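Local coordinates for protein possible HxlR family transcriptional factor (Thermoplasma volcanium, PDB 3DF8) that probably binds DNA as a transcriptional regulator of the HxlR family, whose subunits carry a winged helix-turn-helix fold, at residues L21-L24 with Y28-L31. Residues are numbered along the deposited sequence; the frame is centred on the assembly and turned at random.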
ATOM      1  N   LEU A  21      -1.304  -4.784  -7.256  1.00 29.65           N
ATOM      2  CA  LEU A  21      -0.824  -4.652  -5.889  1.00 28.31           C
ATOM      3  C   LEU A  21       0.713  -4.725  -5.879  1.00 28.00           C
ATOM      4  O   LEU A  21       1.338  -4.007  -5.109  1.00 27.24           O
ATOM      5  CB  LEU A  21      -1.414  -5.759  -4.997  1.00 29.04           C
ATOM      6  CG  LEU A  21      -0.976  -5.761  -3.533  1.00 29.06           C
ATOM      7  CD1 LEU A  21      -1.323  -4.446  -2.852  1.00 30.76           C
ATOM      8  CD2 LEU A  21      -1.630  -6.958  -2.831  1.00 28.18           C
ATOM      9  N   HIS A  22       1.302  -5.565  -6.743  1.00 28.90           N
ATOM     10  CA  HIS A  22       2.754  -5.711  -6.843  1.00 30.07           C
ATOM     11  C   HIS A  22       3.392  -4.361  -7.109  1.00 29.78           C
ATOM     12  O   HIS A  22       4.314  -3.931  -6.395  1.00 29.81           O
ATOM     13  CB  HIS A  22       3.121  -6.715  -7.965  1.00 29.57           C
ATOM     14  CG  HIS A  22       4.593  -6.910  -8.170  1.00 32.86           C
ATOM     15  ND1 HIS A  22       5.341  -7.762  -7.389  1.00 36.16           N
ATOM     16  CD2 HIS A  22       5.442  -6.411  -9.100  1.00 34.12           C
ATOM     17  CE1 HIS A  22       6.597  -7.764  -7.813  1.00 36.42           C
ATOM     18  NE2 HIS A  22       6.688  -6.946  -8.847  1.00 36.45           N
ATOM     19  N   LEU A  23       2.887  -3.682  -8.128  1.00 30.25           N
ATOM     20  CA  LEU A  23       3.427  -2.359  -8.487  1.00 30.37           C
ATOM     21  C   LEU A  23       3.210  -1.372  -7.344  1.00 32.08           C
ATOM     22  O   LEU A  23       4.155  -0.680  -6.918  1.00 32.10           O
ATOM     23  CB  LEU A  23       2.745  -1.845  -9.747  1.00 30.65           C
ATOM     24  CG  LEU A  23       3.059  -0.396 -10.149  1.00 30.24           C
ATOM     25  CD1 LEU A  23       4.584  -0.100 -10.239  1.00 33.22           C
ATOM     26  CD2 LEU A  23       2.329  -0.066 -11.465  1.00 30.94           C
ATOM     27  N   LEU A  24       1.980  -1.349  -6.835  1.00 31.13           N
ATOM     28  CA  LEU A  24       1.626  -0.420  -5.766  0.50 32.96           C
ATOM     29  C   LEU A  24       2.521  -0.534  -4.538  1.00 32.52           C
ATOM     30  O   LEU A  24       2.761   0.463  -3.859  1.00 33.32           O
ATOM     31  CB  LEU A  24       0.150  -0.559  -5.393  0.50 32.98           C
ATOM     32  CG  LEU A  24      -0.771   0.554  -5.903  0.50 35.89           C
ATOM     33  CD1 LEU A  24      -0.769   1.687  -4.899  0.50 35.58           C
ATOM     34  CD2 LEU A  24      -0.441   1.074  -7.317  0.50 34.56           C
ATOM     35  N   TYR A  28       8.209   3.810  -3.254  1.00 28.32           N
ATOM     36  CA  TYR A  28       7.825   5.096  -3.863  1.00 28.81           C
ATOM     37  C   TYR A  28       6.516   5.143  -4.643  1.00 28.80           C
ATOM     38  O   TYR A  28       6.027   6.221  -4.936  1.00 29.16           O
ATOM     39  CB  TYR A  28       8.955   5.682  -4.723  1.00 29.50           C
ATOM     40  CG  TYR A  28      10.247   5.930  -3.960  1.00 28.58           C
ATOM     41  CD1 TYR A  28      11.391   5.188  -4.251  1.00 28.14           C
ATOM     42  CD2 TYR A  28      10.332   6.932  -2.977  1.00 29.00           C
ATOM     43  CE1 TYR A  28      12.568   5.420  -3.571  1.00 26.00           C
ATOM     44  CE2 TYR A  28      11.511   7.160  -2.302  1.00 29.83           C
ATOM     45  CZ  TYR A  28      12.623   6.405  -2.605  1.00 28.24           C
ATOM     46  OH  TYR A  28      13.813   6.632  -1.955  1.00 32.25           O
ATOM     47  N   THR A  29       5.957   3.995  -5.009  1.00 29.70           N
ATOM     48  CA  THR A  29       4.814   4.032  -5.959  1.00 28.91           C
ATOM     49  C   THR A  29       3.641   4.773  -5.364  1.00 28.79           C
ATOM     50  O   THR A  29       3.033   5.618  -6.031  1.00 29.77           O
ATOM     51  CB  THR A  29       4.407   2.628  -6.443  1.00 28.38           C
ATOM     52  OG1 THR A  29       5.544   1.981  -7.043  1.00 29.94           O
ATOM     53  CG2 THR A  29       3.247   2.716  -7.502  1.00 29.10           C
HETATM   54  N   MSE A  30       3.340   4.485  -4.098  1.00 28.10           N
HETATM   55  CA  MSE A  30       2.198   5.150  -3.443  1.00 29.83           C
HETATM   56  C   MSE A  30       2.489   6.638  -3.293  1.00 30.09           C
HETATM   57  O   MSE A  30       1.597   7.493  -3.466  1.00 30.64           O
HETATM   58  CB  MSE A  30       1.855   4.492  -2.105  1.00 28.47           C
HETATM   59  CG  MSE A  30       1.259   3.111  -2.281  1.00 31.09           C
HETATM   60 SE   MSE A  30       0.796   2.273  -0.569  0.70 33.89          SE
HETATM   61  CE  MSE A  30       2.463   1.241  -0.374  1.00 34.51           C
ATOM     62  N   LEU A  31       3.739   6.965  -3.005  1.00 29.49           N
ATOM     63  CA  LEU A  31       4.123   8.384  -2.894  1.00 29.99           C
ATOM     64  C   LEU A  31       4.026   9.090  -4.253  1.00 30.67           C
ATOM     65  O   LEU A  31       3.630  10.265  -4.288  1.00 29.61           O
ATOM     66  CB  LEU A  31       5.509   8.521  -2.331  1.00 28.61           C
ATOM     67  CG  LEU A  31       5.650   8.157  -0.842  1.00 27.57           C
ATOM     68  CD1 LEU A  31       7.153   8.177  -0.476  1.00 29.53           C
ATOM     69  CD2 LEU A  31       4.757   9.031   0.038  1.00 32.58           C
TER
HETATM   70  O   HOH W   1       4.633   2.166  -2.757  1.00 20.38           O
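T29, in the first turn of helix 29-36, faces the C-terminal end of the short helix 21-25 and meets it with both branches of its side chain. On the polar side, T29 OG1 lies 3.0 Å from L23 O; its single proton can go either to this carbonyl or to K26 O in the intervening turn. A water makes a second polar link, donating to L24 O at 2.8 Å and accepting from M30 N at 3.0 Å, which supplies partners to a carbonyl at one helix end and an amide at the start of the next. On the apolar side, T29 CG2, anti to the backbone N (chi1 -57° for OG1), reaches L23 CD1 at 4.1 Å. In one of the two conformers of L24, its CD1 rests on M30 CG at 3.6 Å; M30 is selenomethionine, and its chain bends at chi3 to bring CE within 3.6 Å of L24 O. A valine in place of T29 would probably leave both L23 O and K26 O without the hydroxyl they compete for, whichever of them it serves. R63 and L67 of helix 57-69 also pack on T29, while L21 of the second subunit touches M30. This is the corner where the short helix 21-25 turns into helix 29-36, in the buried interior of an HxlR-like winged-helix domain, at the dimer contact.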